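Local coordinates for protein probable ATP-dependent kinase TDA10 (Saccharomyces cerevisiae, PDB 1ODF) that probably acts as an ATP-dependent kinase whose phosphate-accepting substrate is not yet known, with a fold closely resembling bacterial pantothenate kinase, at residues 44-48 / 158-162; 202-208 / 265-271; 8-13 / 47-51. One frame throughout, in Å; residues are numbered along the deposited sequence. Where two conformers were deposited one is given.

Contact 1 (44-48 / 158-162). With SO4 (sulfate ion), chain B.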
ATOM      1  N   LYS A  44       8.548  -4.421   0.860  1.00 41.57           N
ATOM      2  CA  LYS A  44       7.752  -4.148  -0.338  1.00 41.49           C
ATOM      3  C   LYS A  44       7.970  -2.727  -0.866  1.00 41.08           C
ATOM      4  O   LYS A  44       7.937  -2.489  -2.080  1.00 40.66           O
ATOM      5  CB  LYS A  44       6.259  -4.389  -0.042  1.00 42.88           C
ATOM      6  CG  LYS A  44       5.724  -3.669   1.198  1.00 44.57           C
ATOM      7  CD  LYS A  44       4.793  -2.516   0.842  1.00 44.50           C
ATOM      8  CE  LYS A  44       4.646  -1.558   2.019  1.00 43.30           C
ATOM      9  NZ  LYS A  44       4.341  -2.274   3.290  1.00 46.65           N
ATOM     10  N   SER A  45       8.206  -1.785   0.041  1.00 39.31           N
ATOM     11  CA  SER A  45       8.433  -0.404  -0.365  1.00 39.17           C
ATOM     12  C   SER A  45       9.693  -0.282  -1.209  1.00 38.39           C
ATOM     13  O   SER A  45       9.678   0.332  -2.284  1.00 39.35           O
ATOM     14  CB  SER A  45       8.552   0.499   0.857  1.00 37.64           C
ATOM     15  OG  SER A  45       7.336   0.518   1.565  1.00 37.85           O
ATOM     16  N   PHE A  46      10.786  -0.854  -0.713  1.00 35.67           N
ATOM     17  CA  PHE A  46      12.046  -0.815  -1.437  1.00 35.12           C
ATOM     18  C   PHE A  46      11.885  -1.540  -2.780  1.00 34.60           C
ATOM     19  O   PHE A  46      12.355  -1.060  -3.813  1.00 35.87           O
ATOM     20  CB  PHE A  46      13.153  -1.484  -0.608  1.00 35.47           C
ATOM     21  CG  PHE A  46      14.485  -1.565  -1.315  1.00 38.45           C
ATOM     22  CD1 PHE A  46      15.269  -0.424  -1.486  1.00 39.06           C
ATOM     23  CD2 PHE A  46      14.952  -2.779  -1.813  1.00 39.32           C
ATOM     24  CE1 PHE A  46      16.500  -0.490  -2.142  1.00 40.06           C
ATOM     25  CE2 PHE A  46      16.187  -2.856  -2.472  1.00 41.67           C
ATOM     26  CZ  PHE A  46      16.960  -1.710  -2.636  1.00 38.34           C
ATOM     27  N   THR A  47      11.209  -2.687  -2.771  1.00 33.66           N
ATOM     28  CA  THR A  47      11.012  -3.444  -4.005  1.00 34.32           C
ATOM     29  C   THR A  47      10.234  -2.657  -5.071  1.00 33.31           C
ATOM     30  O   THR A  47      10.583  -2.691  -6.262  1.00 33.73           O
ATOM     31  CB  THR A  47      10.288  -4.778  -3.728  1.00 33.27           C
ATOM     32  OG1 THR A  47      11.022  -5.525  -2.752  1.00 35.20           O
ATOM     33  CG2 THR A  47      10.186  -5.605  -5.005  1.00 30.09           C
ATOM     34  N   SER A  48       9.188  -1.954  -4.647  1.00 33.30           N
ATOM     35  CA  SER A  48       8.378  -1.154  -5.576  1.00 32.39           C
ATOM     36  C   SER A  48       9.220  -0.036  -6.187  1.00 31.88           C
ATOM     37  O   SER A  48       9.109   0.254  -7.382  1.00 31.63           O
ATOM     38  CB  SER A  48       7.149  -0.564  -4.861  1.00 31.33           C
ATOM     39  OG  SER A  48       7.504   0.388  -3.868  1.00 32.30           O
ATOM     40  N   LEU A 158       1.475   1.797  -7.414  1.00 32.65           N
ATOM     41  CA  LEU A 158       0.970   2.224  -6.115  1.00 31.26           C
ATOM     42  C   LEU A 158       1.335   1.129  -5.104  1.00 32.22           C
ATOM     43  O   LEU A 158       1.252  -0.066  -5.418  1.00 29.70           O
ATOM     44  CB  LEU A 158      -0.550   2.430  -6.155  1.00 31.85           C
ATOM     45  CG  LEU A 158      -1.192   2.935  -4.853  1.00 33.81           C
ATOM     46  CD1 LEU A 158      -0.693   4.351  -4.541  1.00 33.93           C
ATOM     47  CD2 LEU A 158      -2.704   2.910  -4.983  1.00 32.82           C
ATOM     48  N   GLU A 159       1.747   1.533  -3.904  1.00 29.99           N
ATOM     49  CA  GLU A 159       2.137   0.567  -2.883  1.00 30.99           C
ATOM     50  C   GLU A 159       1.682   0.954  -1.484  1.00 29.97           C
ATOM     51  O   GLU A 159       1.664   2.132  -1.128  1.00 28.19           O
ATOM     52  CB  GLU A 159       3.655   0.382  -2.890  1.00 31.52           C
ATOM     53  CG  GLU A 159       4.437   1.571  -2.350  1.00 33.87           C
ATOM     54  CD  GLU A 159       4.572   1.564  -0.826  1.00 37.39           C
ATOM     55  OE1 GLU A 159       4.914   2.627  -0.272  1.00 37.60           O
ATOM     56  OE2 GLU A 159       4.349   0.508  -0.183  1.00 39.19           O
ATOM     57  N   GLY A 160       1.317  -0.063  -0.704  1.00 31.06           N
ATOM     58  CA  GLY A 160       0.866   0.129   0.663  1.00 28.46           C
ATOM     59  C   GLY A 160       0.826  -1.211   1.383  1.00 30.18           C
ATOM     60  O   GLY A 160       0.830  -2.273   0.748  1.00 28.28           O
ATOM     61  N   TRP A 161       0.779  -1.166   2.713  1.00 30.67           N
ATOM     62  CA  TRP A 161       0.753  -2.382   3.519  1.00 32.86           C
ATOM     63  C   TRP A 161      -0.628  -3.041   3.562  1.00 32.05           C
ATOM     64  O   TRP A 161      -0.739  -4.202   3.952  1.00 32.91           O
ATOM     65  CB  TRP A 161       1.232  -2.095   4.958  1.00 31.96           C
ATOM     66  CG  TRP A 161       0.334  -1.164   5.701  1.00 27.72           C
ATOM     67  CD1 TRP A 161       0.381   0.203   5.699  1.00 28.29           C
ATOM     68  CD2 TRP A 161      -0.824  -1.523   6.459  1.00 26.90           C
ATOM     69  NE1 TRP A 161      -0.687   0.717   6.403  1.00 26.80           N
ATOM     70  CE2 TRP A 161      -1.443  -0.322   6.877  1.00 25.22           C
ATOM     71  CE3 TRP A 161      -1.407  -2.746   6.821  1.00 28.69           C
ATOM     72  CZ2 TRP A 161      -2.615  -0.310   7.631  1.00 24.37           C
ATOM     73  CZ3 TRP A 161      -2.566  -2.731   7.569  1.00 25.09           C
ATOM     74  CH2 TRP A 161      -3.160  -1.521   7.966  1.00 25.96           C
ATOM     75  N   PHE A 162      -1.670  -2.311   3.166  1.00 31.24           N
ATOM     76  CA  PHE A 162      -3.028  -2.859   3.178  1.00 30.88           C
ATOM     77  C   PHE A 162      -3.742  -2.864   1.813  1.00 29.71           C
ATOM     78  O   PHE A 162      -4.957  -3.063   1.740  1.00 30.07           O
ATOM     79  CB  PHE A 162      -3.884  -2.100   4.198  1.00 31.26           C
ATOM     80  CG  PHE A 162      -4.140  -0.661   3.828  1.00 31.60           C
ATOM     81  CD1 PHE A 162      -5.295  -0.301   3.126  1.00 29.19           C
ATOM     82  CD2 PHE A 162      -3.232   0.333   4.179  1.00 31.83           C
ATOM     83  CE1 PHE A 162      -5.543   1.035   2.781  1.00 30.78           C
ATOM     84  CE2 PHE A 162      -3.467   1.680   3.839  1.00 33.32           C
ATOM     85  CZ  PHE A 162      -4.627   2.031   3.138  1.00 31.63           C
TER
HETATM   86  S   SO4 B 501       8.534  -1.784   4.150  1.00 40.02           S
HETATM   87  O1  SO4 B 501       9.446  -2.819   4.670  1.00 43.69           O
HETATM   88  O2  SO4 B 501       7.501  -1.483   5.159  1.00 39.71           O
HETATM   89  O3  SO4 B 501       9.304  -0.564   3.874  1.00 43.35           O
HETATM   90  O4  SO4 B 501       7.908  -2.260   2.897  1.00 40.69           O
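Helix 44-48 and the strand of 158-162 run almost antiparallel, at 168°, with their axes 8.7 Å apart, and Ser45 and Glu159 have the closest CA atoms at 6.9 Å. Glu159 bridges that gap. Its carboxylate sits against the aliphatic end of Lys44, with OE2 3.0 Å from CE, but OE2 is 4.4 Å from Lys44 NZ, too far for a salt bridge; the ammonium is hydrogen-bonded to Gly38 O instead. OE2 also lies 3.5 Å from Ser45 OG, while Ser48 OG, bonded to Ser45 O, rests 3.6 Å from Glu159 CG. Lys44 NZ approaches Trp161 CB at 3.5 Å. Lys44 and Ser45 close the predicted ATP-binding P-loop (Walker A), and the sulfate, whose O4 accepts a bond from Ser45 N at 2.9 Å and which the amides of Gly41 and Gly43 also hold, probably mimics a nucleotide phosphate. Strand 155-160 lies in the central sheet between strands 32-37 and 65-69, and helix 44-59 packs on Phe36 of the former.

Contact 2 (202-208 / 265-271)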
ATOM      1  N   ILE A 202     -10.147  -0.431 -13.470  1.00 40.84           N
ATOM      2  CA  ILE A 202      -8.722  -0.552 -13.214  1.00 38.03           C
ATOM      3  C   ILE A 202      -8.116  -1.898 -13.607  1.00 34.78           C
ATOM      4  O   ILE A 202      -8.502  -2.939 -13.095  1.00 31.45           O
ATOM      5  CB  ILE A 202      -8.418  -0.234 -11.737  1.00 40.95           C
ATOM      6  CG1 ILE A 202      -8.508   1.283 -11.535  1.00 40.77           C
ATOM      7  CG2 ILE A 202      -7.035  -0.764 -11.334  1.00 39.92           C
ATOM      8  CD1 ILE A 202      -8.234   1.735 -10.127  1.00 44.19           C
ATOM      9  N   LYS A 203      -7.167  -1.854 -14.539  1.00 33.73           N
ATOM     10  CA  LYS A 203      -6.479  -3.054 -15.010  1.00 32.98           C
ATOM     11  C   LYS A 203      -5.111  -3.064 -14.357  1.00 32.76           C
ATOM     12  O   LYS A 203      -4.377  -2.070 -14.424  1.00 29.85           O
ATOM     13  CB  LYS A 203      -6.387  -3.054 -16.537  1.00 34.77           C
ATOM     14  CG  LYS A 203      -7.741  -3.331 -17.170  1.00 36.13           C
ATOM     15  CD  LYS A 203      -8.283  -4.657 -16.647  1.00 39.13           C
ATOM     16  CE  LYS A 203      -9.763  -4.816 -16.902  1.00 45.26           C
ATOM     17  NZ  LYS A 203     -10.283  -6.093 -16.318  1.00 47.96           N
ATOM     18  N   SER A 204      -4.760  -4.202 -13.754  1.00 29.94           N
ATOM     19  CA  SER A 204      -3.527  -4.267 -12.990  1.00 30.11           C
ATOM     20  C   SER A 204      -2.843  -5.613 -12.799  1.00 31.50           C
ATOM     21  O   SER A 204      -3.419  -6.687 -13.006  1.00 29.96           O
ATOM     22  CB  SER A 204      -3.825  -3.734 -11.596  1.00 25.93           C
ATOM     23  OG  SER A 204      -4.847  -4.547 -11.023  1.00 24.33           O
ATOM     24  N   LEU A 205      -1.595  -5.508 -12.357  1.00 31.69           N
ATOM     25  CA  LEU A 205      -0.758  -6.647 -12.024  1.00 32.56           C
ATOM     26  C   LEU A 205      -0.503  -6.457 -10.531  1.00 33.17           C
ATOM     27  O   LEU A 205      -0.323  -5.327 -10.063  1.00 33.08           O
ATOM     28  CB  LEU A 205       0.559  -6.603 -12.800  1.00 32.20           C
ATOM     29  CG  LEU A 205       0.403  -6.802 -14.303  1.00 30.27           C
ATOM     30  CD1 LEU A 205       1.757  -6.663 -14.970  1.00 30.43           C
ATOM     31  CD2 LEU A 205      -0.211  -8.176 -14.564  1.00 31.62           C
ATOM     32  N   GLY A 206      -0.507  -7.552  -9.782  1.00 33.86           N
ATOM     33  CA  GLY A 206      -0.297  -7.439  -8.357  1.00 31.37           C
ATOM     34  C   GLY A 206       0.909  -8.183  -7.843  1.00 31.38           C
ATOM     35  O   GLY A 206       1.229  -9.269  -8.321  1.00 33.64           O
ATOM     36  N   ILE A 207       1.582  -7.579  -6.869  1.00 31.00           N
ATOM     37  CA  ILE A 207       2.751  -8.170  -6.232  1.00 31.21           C
ATOM     38  C   ILE A 207       2.390  -8.270  -4.757  1.00 31.40           C
ATOM     39  O   ILE A 207       2.249  -7.256  -4.070  1.00 29.07           O
ATOM     40  CB  ILE A 207       4.003  -7.278  -6.347  1.00 33.85           C
ATOM     41  CG1 ILE A 207       4.162  -6.748  -7.785  1.00 31.44           C
ATOM     42  CG2 ILE A 207       5.230  -8.073  -5.860  1.00 30.23           C
ATOM     43  CD1 ILE A 207       4.453  -7.801  -8.806  1.00 36.97           C
ATOM     44  N   VAL A 208       2.236  -9.495  -4.278  1.00 32.26           N
ATOM     45  CA  VAL A 208       1.859  -9.715  -2.897  1.00 33.35           C
ATOM     46  C   VAL A 208       2.948 -10.391  -2.090  1.00 34.87           C
ATOM     47  O   VAL A 208       3.495 -11.425  -2.492  1.00 33.88           O
ATOM     48  CB  VAL A 208       0.566 -10.567  -2.806  1.00 33.69           C
ATOM     49  CG1 VAL A 208       0.250 -10.894  -1.334  1.00 32.54           C
ATOM     50  CG2 VAL A 208      -0.596  -9.809  -3.442  1.00 32.43           C
ATOM     51  N   LEU A 265      -5.172  -9.362  -6.120  1.00 33.66           N
ATOM     52  CA  LEU A 265      -4.854  -7.950  -5.959  1.00 32.97           C
ATOM     53  C   LEU A 265      -4.794  -7.386  -7.384  1.00 31.55           C
ATOM     54  O   LEU A 265      -5.249  -6.277  -7.650  1.00 29.44           O
ATOM     55  CB  LEU A 265      -3.500  -7.771  -5.261  1.00 29.62           C
ATOM     56  CG  LEU A 265      -2.940  -6.342  -5.255  1.00 31.65           C
ATOM     57  CD1 LEU A 265      -3.906  -5.403  -4.539  1.00 27.99           C
ATOM     58  CD2 LEU A 265      -1.571  -6.328  -4.589  1.00 29.41           C
ATOM     59  N   GLY A 266      -4.234  -8.178  -8.296  1.00 32.15           N
ATOM     60  CA  GLY A 266      -4.139  -7.768  -9.686  1.00 32.51           C
ATOM     61  C   GLY A 266      -5.309  -8.323 -10.482  1.00 33.42           C
ATOM     62  O   GLY A 266      -5.676  -9.494 -10.322  1.00 33.39           O
ATOM     63  N   SER A 267      -5.900  -7.496 -11.341  1.00 33.45           N
ATOM     64  CA  SER A 267      -7.024  -7.942 -12.159  1.00 34.81           C
ATOM     65  C   SER A 267      -6.567  -8.845 -13.313  1.00 36.24           C
ATOM     66  O   SER A 267      -7.311  -9.712 -13.759  1.00 37.50           O
ATOM     67  CB  SER A 267      -7.798  -6.745 -12.718  1.00 34.42           C
ATOM     68  OG  SER A 267      -7.114  -6.149 -13.808  1.00 40.24           O
ATOM     69  N   ILE A 268      -5.343  -8.654 -13.791  1.00 35.13           N
ATOM     70  CA  ILE A 268      -4.840  -9.477 -14.887  1.00 34.03           C
ATOM     71  C   ILE A 268      -4.065 -10.679 -14.366  1.00 34.55           C
ATOM     72  O   ILE A 268      -4.316 -11.811 -14.773  1.00 35.78           O
ATOM     73  CB  ILE A 268      -3.924  -8.676 -15.804  1.00 32.65           C
ATOM     74  CG1 ILE A 268      -4.688  -7.479 -16.381  1.00 34.19           C
ATOM     75  CG2 ILE A 268      -3.381  -9.583 -16.893  1.00 33.86           C
ATOM     76  CD1 ILE A 268      -3.825  -6.501 -17.131  1.00 31.44           C
ATOM     77  N   ALA A 269      -3.113 -10.431 -13.474  1.00 32.49           N
ATOM     78  CA  ALA A 269      -2.314 -11.504 -12.892  1.00 33.03           C
ATOM     79  C   ALA A 269      -1.749 -11.024 -11.560  1.00 31.61           C
ATOM     80  O   ALA A 269      -1.647  -9.816 -11.312  1.00 29.77           O
ATOM     81  CB  ALA A 269      -1.177 -11.911 -13.843  1.00 28.59           C
ATOM     82  N   THR A 270      -1.402 -11.976 -10.703  1.00 31.56           N
ATOM     83  CA  THR A 270      -0.850 -11.659  -9.397  1.00 33.70           C
ATOM     84  C   THR A 270       0.288 -12.598  -9.029  1.00 35.92           C
ATOM     85  O   THR A 270       0.207 -13.817  -9.229  1.00 37.80           O
ATOM     86  CB  THR A 270      -1.917 -11.744  -8.277  1.00 33.57           C
ATOM     87  OG1 THR A 270      -2.954 -10.781  -8.516  1.00 33.26           O
ATOM     88  CG2 THR A 270      -1.284 -11.445  -6.917  1.00 34.10           C
ATOM     89  N   LEU A 271       1.359 -12.011  -8.509  1.00 35.28           N
ATOM     90  CA  LEU A 271       2.512 -12.766  -8.057  1.00 35.46           C
ATOM     91  C   LEU A 271       2.501 -12.719  -6.533  1.00 36.36           C
ATOM     92  O   LEU A 271       2.494 -11.635  -5.948  1.00 37.71           O
ATOM     93  CB  LEU A 271       3.812 -12.144  -8.578  1.00 34.04           C
ATOM     94  CG  LEU A 271       5.116 -12.626  -7.911  1.00 33.41           C
ATOM     95  CD1 LEU A 271       5.368 -14.076  -8.260  1.00 30.62           C
ATOM     96  CD2 LEU A 271       6.292 -11.762  -8.375  1.00 34.09           C
TER
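Two neighbouring parallel strands of the central sheet of this P-loop kinase fold lie side by side here, and the turn before the second folds back to plug the groove beside the first. At the strands proper, Gly206 N bonds to Ala269 O (3.0 Å), Leu271 N to Gly206 O (2.8 Å) and Val208 N to Leu271 O (2.7 Å). Gly206 is the hollow: Gly266 presses its CA to 3.6 Å from Gly206 N, and a CB on either glycine would clash with the other residue. Leu265 fills the space alongside, its CD2 3.8 Å from Val208 CG2. Gly266 N is held by Thr270 OG1 at 2.9 Å, which pins the turn over the strand it leads into. At the entrance the two serines interlock, Ser204 N to Ser267 OG and Ser267 N to Ser204 OG, each 3.1 Å, and Ile268 N bonds to Ser204 O at 2.9 Å. On the face bearing Ala269, Leu205 CD2 wedges 3.9 Å from both Ile268 CB and Ala269 CB. Leu205 and Ile207 meet helix 8-24 on that face, while Val208 and Leu265 meet helix 249-262; strand 204-211 pairs onward with 32-37, and Leu271 touches strand 281-287.

Contact 3 (8-13 / 47-51)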
ATOM      1  N   VAL A   8      13.352 -11.460  -3.847  1.00 41.83           N
ATOM      2  CA  VAL A   8      12.005 -11.018  -4.180  1.00 41.23           C
ATOM      3  C   VAL A   8      12.074 -10.205  -5.467  1.00 40.10           C
ATOM      4  O   VAL A   8      11.192 -10.295  -6.317  1.00 40.00           O
ATOM      5  CB  VAL A   8      11.406 -10.144  -3.061  1.00 41.19           C
ATOM      6  CG1 VAL A   8      11.283 -10.943  -1.783  1.00 38.12           C
ATOM      7  CG2 VAL A   8      12.273  -8.934  -2.832  1.00 43.50           C
ATOM      8  N   LEU A   9      13.145  -9.428  -5.607  1.00 39.30           N
ATOM      9  CA  LEU A   9      13.363  -8.591  -6.782  1.00 38.33           C
ATOM     10  C   LEU A   9      13.461  -9.454  -8.044  1.00 40.09           C
ATOM     11  O   LEU A   9      12.858  -9.147  -9.074  1.00 37.76           O
ATOM     12  CB  LEU A   9      14.664  -7.807  -6.625  1.00 37.16           C
ATOM     13  CG  LEU A   9      14.733  -6.344  -7.078  1.00 39.43           C
ATOM     14  CD1 LEU A   9      16.190  -6.037  -7.426  1.00 40.52           C
ATOM     15  CD2 LEU A   9      13.849  -6.068  -8.279  1.00 36.82           C
ATOM     16  N   ASP A  10      14.245 -10.525  -7.951  1.00 40.40           N
ATOM     17  CA  ASP A  10      14.439 -11.442  -9.061  1.00 40.63           C
ATOM     18  C   ASP A  10      13.097 -11.977  -9.556  1.00 39.92           C
ATOM     19  O   ASP A  10      12.819 -11.978 -10.756  1.00 37.63           O
ATOM     20  CB  ASP A  10      15.322 -12.609  -8.614  1.00 44.03           C
ATOM     21  CG  ASP A  10      16.764 -12.193  -8.361  1.00 47.03           C
ATOM     22  OD1 ASP A  10      17.495 -12.981  -7.727  1.00 48.97           O
ATOM     23  OD2 ASP A  10      17.172 -11.091  -8.802  1.00 49.78           O
ATOM     24  N   TYR A  11      12.268 -12.429  -8.622  1.00 37.57           N
ATOM     25  CA  TYR A  11      10.969 -12.961  -8.978  1.00 37.70           C
ATOM     26  C   TYR A  11      10.055 -11.880  -9.530  1.00 35.93           C
ATOM     27  O   TYR A  11       9.342 -12.096 -10.510  1.00 33.34           O
ATOM     28  CB  TYR A  11      10.311 -13.616  -7.767  1.00 40.21           C
ATOM     29  CG  TYR A  11      10.918 -14.946  -7.403  1.00 44.86           C
ATOM     30  CD1 TYR A  11      11.687 -15.095  -6.249  1.00 45.80           C
ATOM     31  CD2 TYR A  11      10.727 -16.062  -8.218  1.00 46.87           C
ATOM     32  CE1 TYR A  11      12.248 -16.320  -5.913  1.00 47.30           C
ATOM     33  CE2 TYR A  11      11.282 -17.291  -7.894  1.00 48.10           C
ATOM     34  CZ  TYR A  11      12.041 -17.414  -6.741  1.00 49.64           C
ATOM     35  OH  TYR A  11      12.590 -18.636  -6.419  1.00 52.95           O
ATOM     36  N   THR A  12      10.081 -10.715  -8.897  1.00 34.36           N
ATOM     37  CA  THR A  12       9.235  -9.615  -9.324  1.00 35.87           C
ATOM     38  C   THR A  12       9.545  -9.143 -10.753  1.00 35.75           C
ATOM     39  O   THR A  12       8.627  -8.946 -11.549  1.00 35.36           O
ATOM     40  CB  THR A  12       9.341  -8.438  -8.341  1.00 35.38           C
ATOM     41  OG1 THR A  12       8.949  -8.878  -7.030  1.00 36.16           O
ATOM     42  CG2 THR A  12       8.432  -7.301  -8.777  1.00 34.84           C
ATOM     43  N   ILE A  13      10.830  -8.978 -11.067  1.00 34.50           N
ATOM     44  CA  ILE A  13      11.265  -8.539 -12.389  1.00 35.84           C
ATOM     45  C   ILE A  13      10.902  -9.601 -13.419  1.00 38.83           C
ATOM     46  O   ILE A  13      10.469  -9.292 -14.527  1.00 40.69           O
ATOM     47  CB  ILE A  13      12.799  -8.307 -12.429  1.00 36.70           C
ATOM     48  CG1 ILE A  13      13.163  -7.071 -11.601  1.00 35.55           C
ATOM     49  CG2 ILE A  13      13.275  -8.154 -13.878  1.00 36.32           C
ATOM     50  CD1 ILE A  13      14.648  -6.755 -11.591  1.00 33.41           C
ATOM     51  N   THR A  47      11.209  -2.687  -2.771  1.00 33.66           N
ATOM     52  CA  THR A  47      11.012  -3.444  -4.005  1.00 34.32           C
ATOM     53  C   THR A  47      10.234  -2.657  -5.071  1.00 33.31           C
ATOM     54  O   THR A  47      10.583  -2.691  -6.262  1.00 33.73           O
ATOM     55  CB  THR A  47      10.288  -4.778  -3.728  1.00 33.27           C
ATOM     56  OG1 THR A  47      11.022  -5.525  -2.752  1.00 35.20           O
ATOM     57  CG2 THR A  47      10.186  -5.605  -5.005  1.00 30.09           C
ATOM     58  N   SER A  48       9.188  -1.954  -4.647  1.00 33.30           N
ATOM     59  CA  SER A  48       8.378  -1.154  -5.576  1.00 32.39           C
ATOM     60  C   SER A  48       9.220  -0.036  -6.187  1.00 31.88           C
ATOM     61  O   SER A  48       9.109   0.254  -7.382  1.00 31.63           O
ATOM     62  CB  SER A  48       7.149  -0.564  -4.861  1.00 31.33           C
ATOM     63  OG  SER A  48       7.504   0.388  -3.868  1.00 32.30           O
ATOM     64  N   ILE A  49      10.068   0.581  -5.367  1.00 31.04           N
ATOM     65  CA  ILE A  49      10.941   1.650  -5.838  1.00 31.68           C
ATOM     66  C   ILE A  49      11.928   1.110  -6.880  1.00 33.27           C
ATOM     67  O   ILE A  49      12.193   1.767  -7.897  1.00 33.48           O
ATOM     68  CB  ILE A  49      11.722   2.300  -4.656  1.00 33.12           C
ATOM     69  CG1 ILE A  49      10.771   3.133  -3.796  1.00 35.53           C
ATOM     70  CG2 ILE A  49      12.831   3.193  -5.174  1.00 33.82           C
ATOM     71  CD1 ILE A  49      10.188   4.347  -4.516  1.00 39.29           C
ATOM     72  N   GLN A  50      12.464  -0.083  -6.625  0.50 31.60           N
ATOM     73  CA  GLN A  50      13.395  -0.703  -7.557  0.50 32.31           C
ATOM     74  C   GLN A  50      12.716  -0.961  -8.900  0.50 31.72           C
ATOM     75  O   GLN A  50      13.309  -0.772  -9.960  0.50 31.25           O
ATOM     76  CB  GLN A  50      13.913  -2.029  -7.001  0.50 32.54           C
ATOM     77  CG  GLN A  50      14.914  -1.900  -5.870  0.50 32.26           C
ATOM     78  CD  GLN A  50      15.388  -3.256  -5.379  0.50 31.01           C
ATOM     79  OE1 GLN A  50      14.624  -4.008  -4.776  0.50 33.17           O
ATOM     80  NE2 GLN A  50      16.647  -3.576  -5.643  0.50 27.41           N
ATOM     81  N   ILE A  51      11.465  -1.397  -8.849  1.00 31.62           N
ATOM     82  CA  ILE A  51      10.720  -1.691 -10.063  1.00 32.20           C
ATOM     83  C   ILE A  51      10.481  -0.381 -10.826  1.00 34.01           C
ATOM     84  O   ILE A  51      10.608  -0.337 -12.056  1.00 31.15           O
ATOM     85  CB  ILE A  51       9.380  -2.392  -9.736  1.00 31.77           C
ATOM     86  CG1 ILE A  51       9.663  -3.810  -9.227  1.00 31.22           C
ATOM     87  CG2 ILE A  51       8.499  -2.454 -10.959  1.00 31.65           C
ATOM     88  CD1 ILE A  51      10.539  -4.629 -10.163  1.00 28.38           C
TER
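Ile51 pushes its CD1 into a shallow pocket formed by three side chains of the facing helix, 4.1 Å from Leu9 CD2, 3.7 Å from Thr12 CG2 and 3.9 Å from Ile13 CG1. This is helix-helix packing in a P-loop kinase fold: the N-terminal helix 8-24 lies against helix 44-59, the one that follows the Walker A loop, and both rest on the same face of the central mixed sheet. The short segments cross at -46° with their axes 10.5 Å apart, a wide spacing that side chains must span. The CA atoms come nearest at Leu9 and Thr47, 6.3 Å, and one turn further along at Ile13 and Ile51, 7.3 Å. Thr47 points at the other helix, its CG2 4.0 Å from Thr12 OG1 and its OG1 3.6 Å from Val8 CG2. Both threonine hydroxyls are bonded on their own side, Thr12 OG1 to Val8 O at 2.7 Å and Thr47 OG1 to Gly43 O of the P-loop, so what they bring to the interface is bulk. Beneath the pair, Phe36 of strand 32-37 touches Thr12, Thr47 and Ile51 and so forms part of the floor of the groove. Towards the outer side Leu9, its chi1 of -140° between the usual wells, reaches the given one of two Gln50 conformers, Leu9 CD1 lying 3.1 Å from Gln50 NE2, tight for a methyl against an amide nitrogen.

From the N terminus, contact 3 closes first, bringing helix 8-24 against helix 44-59 across a loop that holds strand 32-37 and the P-loop. Contact 1 begins on the stretch where contact 3 ends, sharing Thr47 and Ser48, and closes a longer loop of 109 residues by returning at strand 155-160. Contact 2 lies wholly after both, so none encloses another; it joins strands 204-211 and 269-275 across 56 mostly helical residues. Contacts 1 and 2 reach the same central sheet but do not touch; their nearest atoms are about 6 Å apart. Contacts 2 and 3 do meet, where Leu271 CD2 packs 3.8 Å from Thr12 CA, tying the N-terminal helix to the sheet.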